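Local structure of GTP-binding nuclear protein GSP1 (Encephalitozoon cuniculi, 4DJT) at residues 23-28 / 193-198; 53-56 / 60-63; 168-173 / 177-182. The protein binds and probably hydrolyses GTP as a Ran-family small GTPase, and probably takes part in protein import into the nucleus and RNA export. All coordinates share one frame; numbering follows the deposited sequence.

Contact 1: 23-28 / 193-198; sequences GKTTYI and NYDYHS. With MG (magnesium ion), chain D; GDP (guanosine-5'-diphosphate), chain C.
Thr25 turns its two branches to different tasks: with chi1 at -59°, OG1 stands beside the backbone N and faces the magnesium ion, while CG2, opposite that N, faces Tyr194. The setting is the P-loop (Walker A) of the GTPase, where Gly23 occupies the N-cap position of helix 24-28, approached by residues 193-198 of the C-terminal tail. Thr25 CG2 lies 3.7 Å from Tyr194 OH, meeting the ring obliquely. The tyrosine hydroxyl has its polar partners beyond the two segments, in Asp67 and His49; Asp67 also bonds to Thr25 OG1, so one carboxylate ties both residues together. Asp195 acts at the second shell of the metal. Its OD1 is 4.1 Å from the magnesium ion, too far for direct coordination, and takes a hydrogen bond from metal-bound water 1, while OD2 takes one from water 2, which also donates to GDP O2A. Within the tail, Asn193 OD1 accepts from Asp195 N across 2.9 Å, an Asx turn, consistent with a fixed course of the backbone that carries this carboxylate. On the P-loop side, Lys24 NZ and the amides of Gly23 and Lys24 all converge on GDP O2B. Six oxygens complete the metal shell: four waters, GDP O1B and, at 2.1 Å from the magnesium ion, Thr25 OG1.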
loop_
_atom_site.group_PDB
_atom_site.type_symbol
_atom_site.label_atom_id
_atom_site.label_comp_id
_atom_site.label_asym_id
_atom_site.label_seq_id
_atom_site.Cartn_x
_atom_site.Cartn_y
_atom_site.Cartn_z
ATOM N N GLY A 23 7.494 -4.613 -4.655
ATOM C CA GLY A 23 8.093 -3.540 -3.848
ATOM C C GLY A 23 7.256 -3.060 -2.645
ATOM O O GLY A 23 7.508 -2.000 -2.132
ATOM N N LYS A 24 6.241 -3.831 -2.225
ATOM C CA LYS A 24 5.407 -3.446 -1.073
ATOM C C LYS A 24 6.252 -3.160 0.175
ATOM O O LYS A 24 6.097 -2.104 0.815
ATOM C CB LYS A 24 4.393 -4.545 -0.774
ATOM C CG LYS A 24 3.454 -4.830 -1.942
ATOM C CD LYS A 24 2.435 -5.898 -1.608
ATOM C CE LYS A 24 3.061 -7.231 -1.193
ATOM N NZ LYS A 24 3.761 -7.914 -2.313
ATOM N N THR A 25 7.121 -4.101 0.527
ATOM C CA THR A 25 7.929 -3.969 1.729
ATOM C C THR A 25 8.945 -2.851 1.605
ATOM O O THR A 25 9.115 -2.047 2.547
ATOM C CB THR A 25 8.591 -5.333 2.058
ATOM O OG1 THR A 25 7.549 -6.304 2.253
ATOM C CG2 THR A 25 9.430 -5.232 3.306
ATOM N N THR A 26 9.560 -2.721 0.434
ATOM C CA THR A 26 10.502 -1.606 0.192
ATOM C C THR A 26 9.834 -0.241 0.410
ATOM O O THR A 26 10.441 0.688 1.000
ATOM C CB THR A 26 11.175 -1.703 -1.201
ATOM O OG1 THR A 26 11.814 -2.996 -1.325
ATOM C CG2 THR A 26 12.244 -0.594 -1.367
ATOM N N TYR A 27 8.580 -0.142 -0.026
ATOM C CA TYR A 27 7.795 1.064 0.128
ATOM C C TYR A 27 7.581 1.421 1.587
ATOM O O TYR A 27 7.940 2.519 2.007
ATOM C CB TYR A 27 6.456 0.899 -0.534
ATOM C CG TYR A 27 5.531 2.115 -0.442
ATOM C CD1 TYR A 27 5.791 3.274 -1.182
ATOM C CD2 TYR A 27 4.377 2.071 0.300
ATOM C CE1 TYR A 27 4.938 4.358 -1.136
ATOM C CE2 TYR A 27 3.514 3.155 0.353
ATOM C CZ TYR A 27 3.807 4.302 -0.362
ATOM O OH TYR A 27 2.917 5.380 -0.308
ATOM N N ILE A 28 7.031 0.482 2.374
ATOM C CA ILE A 28 6.516 0.818 3.704
ATOM C C ILE A 28 7.504 0.598 4.852
ATOM O O ILE A 28 7.346 1.192 5.898
ATOM C CB ILE A 28 5.243 0.036 4.013
ATOM C CG1 ILE A 28 4.420 0.709 5.139
ATOM C CG2 ILE A 28 5.597 -1.428 4.269
ATOM C CD1 ILE A 28 3.856 2.085 4.790
ATOM N N ASN A 193 14.369 -7.019 8.563
ATOM C CA ASN A 193 13.791 -8.000 7.667
ATOM C C ASN A 193 12.867 -8.927 8.435
ATOM O O ASN A 193 13.310 -9.711 9.278
ATOM C CB ASN A 193 14.879 -8.830 7.000
ATOM C CG ASN A 193 14.320 -10.091 6.371
ATOM O OD1 ASN A 193 13.261 -10.055 5.743
ATOM N ND2 ASN A 193 15.041 -11.242 6.561
ATOM N N TYR A 194 11.573 -8.854 8.134
ATOM C CA TYR A 194 10.600 -9.691 8.788
ATOM C C TYR A 194 10.012 -10.740 7.833
ATOM O O TYR A 194 9.027 -11.426 8.187
ATOM C CB TYR A 194 9.470 -8.863 9.433
ATOM C CG TYR A 194 8.861 -7.810 8.576
ATOM C CD1 TYR A 194 7.906 -8.127 7.598
ATOM C CD2 TYR A 194 9.227 -6.473 8.728
ATOM C CE1 TYR A 194 7.360 -7.144 6.796
ATOM C CE2 TYR A 194 8.669 -5.495 7.947
ATOM C CZ TYR A 194 7.705 -5.840 6.994
ATOM O OH TYR A 194 7.151 -4.883 6.202
ATOM N N ASP A 195 10.617 -10.879 6.658
ATOM C CA ASP A 195 10.061 -11.746 5.643
ATOM C C ASP A 195 10.360 -13.202 6.013
ATOM O O ASP A 195 11.465 -13.533 6.426
ATOM C CB ASP A 195 10.693 -11.491 4.268
ATOM C CG ASP A 195 10.289 -10.194 3.649
ATOM O OD1 ASP A 195 9.526 -9.411 4.246
ATOM O OD2 ASP A 195 10.734 -9.961 2.521
ATOM N N TYR A 196 9.409 -14.077 5.739
ATOM C CA TYR A 196 9.667 -15.506 5.796
ATOM C C TYR A 196 10.613 -15.848 4.665
ATOM O O TYR A 196 10.541 -15.276 3.579
ATOM C CB TYR A 196 8.378 -16.312 5.646
ATOM C CG TYR A 196 7.279 -15.938 6.628
ATOM C CD1 TYR A 196 7.574 -15.632 7.953
ATOM C CD2 TYR A 196 5.945 -15.970 6.252
ATOM C CE1 TYR A 196 6.576 -15.343 8.866
ATOM C CE2 TYR A 196 4.944 -15.670 7.156
ATOM C CZ TYR A 196 5.267 -15.359 8.457
ATOM O OH TYR A 196 4.277 -15.034 9.369
ATOM N N HIS A 197 11.509 -16.784 4.911
ATOM C CA HIS A 197 12.361 -17.269 3.853
ATOM C C HIS A 197 11.552 -18.090 2.865
ATOM O O HIS A 197 10.750 -18.935 3.261
ATOM C CB HIS A 197 13.497 -18.116 4.402
ATOM C CG HIS A 197 14.477 -18.531 3.343
ATOM N ND1 HIS A 197 15.319 -17.651 2.750
ATOM C CD2 HIS A 197 14.662 -19.754 2.692
ATOM C CE1 HIS A 197 16.065 -18.304 1.815
ATOM N NE2 HIS A 197 15.649 -19.583 1.772
ATOM N N SER A 198 11.813 -17.886 1.582
ATOM C CA SER A 198 11.039 -18.522 0.502
ATOM C C SER A 198 12.018 -19.040 -0.585
ATOM O O SER A 198 12.527 -18.246 -1.377
ATOM C CB SER A 198 10.050 -17.492 -0.089
ATOM O OG SER A 198 8.809 -18.097 -0.450
HETATM MG MG MG D . 7.159 -8.043 1.177
HETATM P PB GDP C . 7.395 -7.239 -2.055
HETATM O O1B GDP C . 7.319 -6.846 -0.571
HETATM O O2B GDP C . 6.284 -6.665 -2.920
HETATM O O3B GDP C . 7.671 -8.730 -2.237
HETATM O O3A GDP C . 8.742 -6.603 -2.684
HETATM P PA GDP C . 10.077 -6.145 -1.946
HETATM O O1A GDP C . 9.926 -4.802 -1.258
HETATM O O2A GDP C . 10.586 -7.310 -1.157
HETATM O "O5'" GDP C . 11.086 -5.857 -3.133
HETATM C "C5'" GDP C . 11.313 -6.894 -4.107
HETATM C "C4'" GDP C . 12.597 -6.557 -4.843
HETATM O "O4'" GDP C . 12.383 -5.409 -5.637
HETATM C "C3'" GDP C . 13.725 -6.202 -3.913
HETATM O "O3'" GDP C . 14.932 -6.652 -4.495
HETATM C "C2'" GDP C . 13.766 -4.705 -3.875
HETATM O "O2'" GDP C . 15.072 -4.140 -3.650
HETATM C "C1'" GDP C . 13.255 -4.381 -5.261
HETATM N N9 GDP C . 12.527 -3.120 -5.272
HETATM C C8 GDP C . 11.454 -2.749 -4.538
HETATM N N7 GDP C . 11.102 -1.477 -4.852
HETATM C C5 GDP C . 11.901 -1.064 -5.834
HETATM C C6 GDP C . 12.065 0.160 -6.636
HETATM O O6 GDP C . 11.309 1.166 -6.490
HETATM N N1 GDP C . 13.055 0.171 -7.554
HETATM C C2 GDP C . 13.886 -0.893 -7.740
HETATM N N2 GDP C . 14.852 -0.829 -8.659
HETATM N N3 GDP C . 13.792 -2.036 -7.034
HETATM C C4 GDP C . 12.837 -2.151 -6.094
HETATM O O HOH W 1 7.160 -9.047 2.942
HETATM O O HOH W 2 9.206 -8.422 0.869
HETATM O O HOH W 3 5.122 -7.625 1.470
HETATM O O HOH W 4 6.542 -9.783 0.059
#

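Contact 2: 53-56 / 60-63; sequences FLDD and VIKF
Phe53 and Ile61 exchange two backbone hydrogen bonds, the mark of an antiparallel hydrogen-bonded pair in the beta hairpin of strands 46-54 and 60-68. Phe53 N reaches Ile61 O at 2.9 Å with an N-H...O angle of 170°. The return bond, from Ile61 N to Phe53 O, is equally short and almost as straight. One step toward the turn, Leu54 and Val60 form a non-hydrogen-bonded pair with CA atoms 4.8 Å apart, their side chains on the other face of the sheet from those of Phe53 and Ile61.

The apolar contact is aromatic. Phe53 CD1 comes within 3.8 Å of Phe63 CE2, arriving in the plane of the Phe63 ring at its edge, whereas Phe63 CE2 lies obliquely to the Phe53 ring; the two side chains cross at about a right angle. The same first torsion, chi1 -60° in Phe53 and -61° in Phe63, sends both rings off the same face of the hairpin, where they meet.

A mixed contact lies near the turn, where Asp55 OD2 is 3.7 Å from Ile61 CD1. The carboxylate finds its polar partners in the turn itself: OD2 bonds to Asn59 ND2 and OD1 to the backbone N of Gln57.

Helix 164-174 covers the Phe53-Ile61 face, with Ala170 against Ile61 and Phe63, while Phe181 stacks on Phe53. Beyond strand 60-68, strand 11-17 continues the sheet: the backbone of Tyr12 bonds to Lys62, and that of Leu10, just before the strand, to Val60 and Lys62.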
loop_
_atom_site.group_PDB
_atom_site.type_symbol
_atom_site.label_atom_id
_atom_site.label_comp_id
_atom_site.label_asym_id
_atom_site.label_seq_id
_atom_site.Cartn_x
_atom_site.Cartn_y
_atom_site.Cartn_z
ATOM N N PHE A 53 0.627 11.594 10.001
ATOM C CA PHE A 53 0.811 12.885 9.384
ATOM C C PHE A 53 -0.029 13.904 10.150
ATOM O O PHE A 53 -1.101 13.590 10.654
ATOM C CB PHE A 53 0.298 12.857 7.930
ATOM C CG PHE A 53 0.989 11.872 7.047
ATOM C CD1 PHE A 53 0.532 10.572 6.953
ATOM C CD2 PHE A 53 2.088 12.229 6.321
ATOM C CE1 PHE A 53 1.163 9.652 6.146
ATOM C CE2 PHE A 53 2.716 11.308 5.469
ATOM C CZ PHE A 53 2.234 10.028 5.382
ATOM N N LEU A 54 0.457 15.123 10.202
ATOM C CA LEU A 54 -0.353 16.257 10.677
ATOM C C LEU A 54 -0.858 17.002 9.455
ATOM O O LEU A 54 -0.099 17.260 8.500
ATOM C CB LEU A 54 0.535 17.149 11.540
ATOM C CG LEU A 54 -0.031 18.305 12.347
ATOM C CD1 LEU A 54 -1.156 17.866 13.270
ATOM C CD2 LEU A 54 1.117 18.887 13.172
ATOM N N ASP A 55 -2.147 17.309 9.427
ATOM C CA ASP A 55 -2.673 18.084 8.330
ATOM C C ASP A 55 -2.724 19.601 8.611
ATOM O O ASP A 55 -2.289 20.081 9.678
ATOM C CB ASP A 55 -4.022 17.506 7.841
ATOM C CG ASP A 55 -5.199 17.900 8.709
ATOM O OD1 ASP A 55 -5.085 18.894 9.460
ATOM O OD2 ASP A 55 -6.259 17.224 8.597
ATOM N N ASP A 56 -3.167 20.332 7.598
ATOM C CA ASP A 56 -3.117 21.804 7.565
ATOM C C ASP A 56 -4.115 22.447 8.529
ATOM O O ASP A 56 -4.113 23.681 8.713
ATOM C CB ASP A 56 -3.412 22.301 6.142
ATOM C CG ASP A 56 -4.781 21.867 5.639
ATOM O OD1 ASP A 56 -4.947 20.681 5.302
ATOM O OD2 ASP A 56 -5.688 22.722 5.521
ATOM N N VAL A 60 -4.471 15.008 13.462
ATOM C CA VAL A 60 -3.505 13.913 13.463
ATOM C C VAL A 60 -4.142 12.778 12.685
ATOM O O VAL A 60 -5.210 12.283 13.067
ATOM C CB VAL A 60 -3.218 13.394 14.889
ATOM C CG1 VAL A 60 -1.994 12.504 14.900
ATOM C CG2 VAL A 60 -3.070 14.542 15.866
ATOM N N ILE A 61 -3.485 12.353 11.612
ATOM C CA ILE A 61 -4.019 11.328 10.760
ATOM C C ILE A 61 -3.079 10.158 10.782
ATOM O O ILE A 61 -1.932 10.294 10.376
ATOM C CB ILE A 61 -4.189 11.854 9.339
ATOM C CG1 ILE A 61 -5.251 12.933 9.361
ATOM C CG2 ILE A 61 -4.577 10.714 8.392
ATOM C CD1 ILE A 61 -5.421 13.683 8.049
ATOM N N LYS A 62 -3.541 9.036 11.311
ATOM C CA LYS A 62 -2.676 7.857 11.453
ATOM C C LYS A 62 -3.166 6.752 10.546
ATOM O O LYS A 62 -4.364 6.366 10.580
ATOM C CB LYS A 62 -2.605 7.344 12.909
ATOM C CG LYS A 62 -1.768 6.054 13.028
ATOM C CD LYS A 62 -1.707 5.518 14.458
ATOM C CE LYS A 62 -0.779 6.328 15.300
ATOM N NZ LYS A 62 -0.947 5.947 16.726
ATOM N N PHE A 63 -2.251 6.251 9.719
ATOM C CA PHE A 63 -2.513 5.070 8.912
ATOM C C PHE A 63 -1.800 3.867 9.551
ATOM O O PHE A 63 -0.595 3.893 9.799
ATOM C CB PHE A 63 -1.999 5.293 7.486
ATOM C CG PHE A 63 -2.674 6.444 6.778
ATOM C CD1 PHE A 63 -3.907 6.270 6.178
ATOM C CD2 PHE A 63 -2.063 7.679 6.693
ATOM C CE1 PHE A 63 -4.531 7.309 5.474
ATOM C CE2 PHE A 63 -2.661 8.724 6.006
ATOM C CZ PHE A 63 -3.900 8.554 5.404
#

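Contact 3: 168-173 / 177-182; sequences HLARIF and PDLIFV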
loop_
_atom_site.group_PDB
_atom_site.type_symbol
_atom_site.label_atom_id
_atom_site.label_comp_id
_atom_site.label_asym_id
_atom_site.label_seq_id
_atom_site.Cartn_x
_atom_site.Cartn_y
_atom_site.Cartn_z
ATOM N N HIS A 168 -3.897 11.205 -0.922
ATOM C CA HIS A 168 -5.195 10.885 -1.548
ATOM C C HIS A 168 -6.174 10.217 -0.601
ATOM O O HIS A 168 -7.339 10.600 -0.512
ATOM C CB HIS A 168 -5.019 9.996 -2.769
ATOM C CG HIS A 168 -6.302 9.779 -3.534
ATOM N ND1 HIS A 168 -6.891 10.755 -4.218
ATOM C CD2 HIS A 168 -7.148 8.675 -3.619
ATOM C CE1 HIS A 168 -8.030 10.294 -4.771
ATOM N NE2 HIS A 168 -8.190 9.033 -4.397
ATOM N N LEU A 169 -5.692 9.219 0.121
ATOM C CA LEU A 169 -6.521 8.462 1.060
ATOM C C LEU A 169 -7.070 9.367 2.171
ATOM O O LEU A 169 -8.258 9.309 2.479
ATOM C CB LEU A 169 -5.719 7.268 1.637
ATOM C CG LEU A 169 -5.392 6.091 0.692
ATOM C CD1 LEU A 169 -4.391 5.117 1.314
ATOM C CD2 LEU A 169 -6.679 5.356 0.289
ATOM N N ALA A 170 -6.235 10.240 2.720
ATOM C CA ALA A 170 -6.672 11.227 3.736
ATOM C C ALA A 170 -7.762 12.149 3.217
ATOM O O ALA A 170 -8.778 12.440 3.935
ATOM C CB ALA A 170 -5.485 12.053 4.241
ATOM N N ARG A 171 -7.628 12.574 1.958
ATOM C CA ARG A 171 -8.666 13.373 1.315
ATOM C C ARG A 171 -10.006 12.662 1.182
ATOM O O ARG A 171 -11.051 13.236 1.542
ATOM C CB ARG A 171 -8.177 13.886 -0.048
ATOM C CG ARG A 171 -7.061 14.870 0.103
ATOM C CD ARG A 171 -6.287 15.166 -1.175
ATOM N NE ARG A 171 -5.423 16.322 -0.970
ATOM C CZ ARG A 171 -4.566 16.811 -1.870
ATOM N NH1 ARG A 171 -4.420 16.240 -3.077
ATOM N NH2 ARG A 171 -3.843 17.876 -1.553
ATOM N N ILE A 172 -9.982 11.410 0.730
ATOM C CA ILE A 172 -11.181 10.583 0.641
ATOM C C ILE A 172 -11.852 10.424 2.011
ATOM O O ILE A 172 -13.083 10.641 2.179
ATOM C CB ILE A 172 -10.866 9.169 0.058
ATOM C CG1 ILE A 172 -10.416 9.244 -1.434
ATOM C CG2 ILE A 172 -12.088 8.263 0.210
ATOM C CD1 ILE A 172 -11.439 9.797 -2.442
ATOM N N PHE A 173 -11.047 10.029 2.994
ATOM C CA PHE A 173 -11.578 9.712 4.297
ATOM C C PHE A 173 -12.142 10.934 5.003
ATOM O O PHE A 173 -13.208 10.826 5.656
ATOM C CB PHE A 173 -10.506 9.065 5.148
ATOM C CG PHE A 173 -10.019 7.724 4.628
ATOM C CD1 PHE A 173 -10.879 6.855 3.948
ATOM C CD2 PHE A 173 -8.730 7.319 4.874
ATOM C CE1 PHE A 173 -10.437 5.618 3.504
ATOM C CE2 PHE A 173 -8.289 6.085 4.469
ATOM C CZ PHE A 173 -9.128 5.242 3.753
ATOM N N PRO A 177 -10.936 17.891 -0.129
ATOM C CA PRO A 177 -10.049 17.715 -1.292
ATOM C C PRO A 177 -8.799 18.577 -1.211
ATOM O O PRO A 177 -7.803 18.301 -1.903
ATOM C CB PRO A 177 -10.931 18.164 -2.483
ATOM C CG PRO A 177 -12.069 18.927 -1.874
ATOM C CD PRO A 177 -12.277 18.372 -0.508
ATOM N N ASP A 178 -8.844 19.608 -0.369
ATOM C CA ASP A 178 -7.705 20.536 -0.206
ATOM C C ASP A 178 -6.839 20.243 1.007
ATOM O O ASP A 178 -5.911 20.992 1.312
ATOM C CB ASP A 178 -8.177 21.991 -0.193
ATOM C CG ASP A 178 -9.281 22.269 0.836
ATOM O OD1 ASP A 178 -9.868 21.353 1.447
ATOM O OD2 ASP A 178 -9.580 23.459 0.995
ATOM N N LEU A 179 -7.073 19.104 1.655
ATOM C CA LEU A 179 -6.260 18.707 2.777
ATOM C C LEU A 179 -4.843 18.546 2.282
ATOM O O LEU A 179 -4.621 17.935 1.246
ATOM C CB LEU A 179 -6.781 17.395 3.381
ATOM C CG LEU A 179 -6.059 16.744 4.559
ATOM C CD1 LEU A 179 -7.013 15.782 5.274
ATOM C CD2 LEU A 179 -4.783 15.995 4.085
ATOM N N ILE A 180 -3.889 19.097 3.020
ATOM C CA ILE A 180 -2.455 18.829 2.781
ATOM C C ILE A 180 -1.747 18.362 4.059
ATOM O O ILE A 180 -2.218 18.590 5.167
ATOM C CB ILE A 180 -1.697 20.070 2.224
ATOM C CG1 ILE A 180 -1.788 21.246 3.198
ATOM C CG2 ILE A 180 -2.225 20.486 0.864
ATOM C CD1 ILE A 180 -0.831 22.394 2.859
ATOM N N PHE A 181 -0.600 17.709 3.895
ATOM C CA PHE A 181 0.193 17.296 5.045
ATOM C C PHE A 181 1.190 18.386 5.335
ATOM O O PHE A 181 1.817 18.897 4.430
ATOM C CB PHE A 181 0.936 15.964 4.801
ATOM C CG PHE A 181 0.022 14.758 4.626
ATOM C CD1 PHE A 181 -1.190 14.671 5.280
ATOM C CD2 PHE A 181 0.423 13.693 3.830
ATOM C CE1 PHE A 181 -2.001 13.550 5.131
ATOM C CE2 PHE A 181 -0.398 12.576 3.667
ATOM C CZ PHE A 181 -1.592 12.491 4.331
ATOM N N VAL A 182 1.312 18.764 6.591
ATOM C CA VAL A 182 2.262 19.814 6.967
ATOM C C VAL A 182 3.425 19.287 7.773
ATOM O O VAL A 182 4.227 20.057 8.257
ATOM C CB VAL A 182 1.566 20.914 7.791
ATOM C CG1 VAL A 182 0.361 21.432 7.021
ATOM C CG2 VAL A 182 1.188 20.393 9.160
#
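Arg171 grips a single backbone oxygen side-on: NE and NH2 both donate to Leu179 O, each at 2.9 Å, with N-H...O angles of 148° and 142°. The acceptor lies close to the guanidinium plane, and NE also lies in the plane of the Leu179 carbonyl, whereas NH2 is tilted from it. Pro177 O sits over one guanidinium face, 3.2 Å from Arg171 NE, at an angle too poor for a hydrogen bond. At the guanidinium edge, Ile180 CG2 approaches Arg171 NH2 to 3.9 Å. Beside this polar grip, Ala170 CB packs against Leu179 CD2 at 4.0 Å and meets the Phe181 ring obliquely.

An arginine chain extended from CG to NE (chi3 168°) carries the head group out from helix 164-174 to the segment that folds back along it. A hydrogen bond between Asp56 OD1 and the next amide, Ile180 N, links the returning chain to the hairpin, and Leu179 touches Ile61 there.

The polar part of the contact thus uses main-chain acceptor atoms, not side chains, of 177-182: the guanidinium bonds one carbonyl oxygen, Leu179 O, and its charge would probably also favour the nearby Pro177 O, which is not hydrogen-bonded.

Overall arrangement
Contacts 2 and 3 form one continuous patch, their centres 9 Å apart. The segment after helix 164-174 joins the hairpin through a probable hydrogen bond from Val182 N to Leu54 O (2.8 Å). Contact 1 stands apart at the nucleotide: its centre is 25 Å from that of contact 2 and 27 Å from that of contact 3, with nearest atoms about 7 Å away in both cases. It closes a chain loop that encloses the other two. Contacts 1 and 3 lie on opposite sides of the chain's centre, and the chain after contact 3 returns to the magnesium site at contact 1. Phe166 of helix 164-174 touches both Ile28 and Phe63.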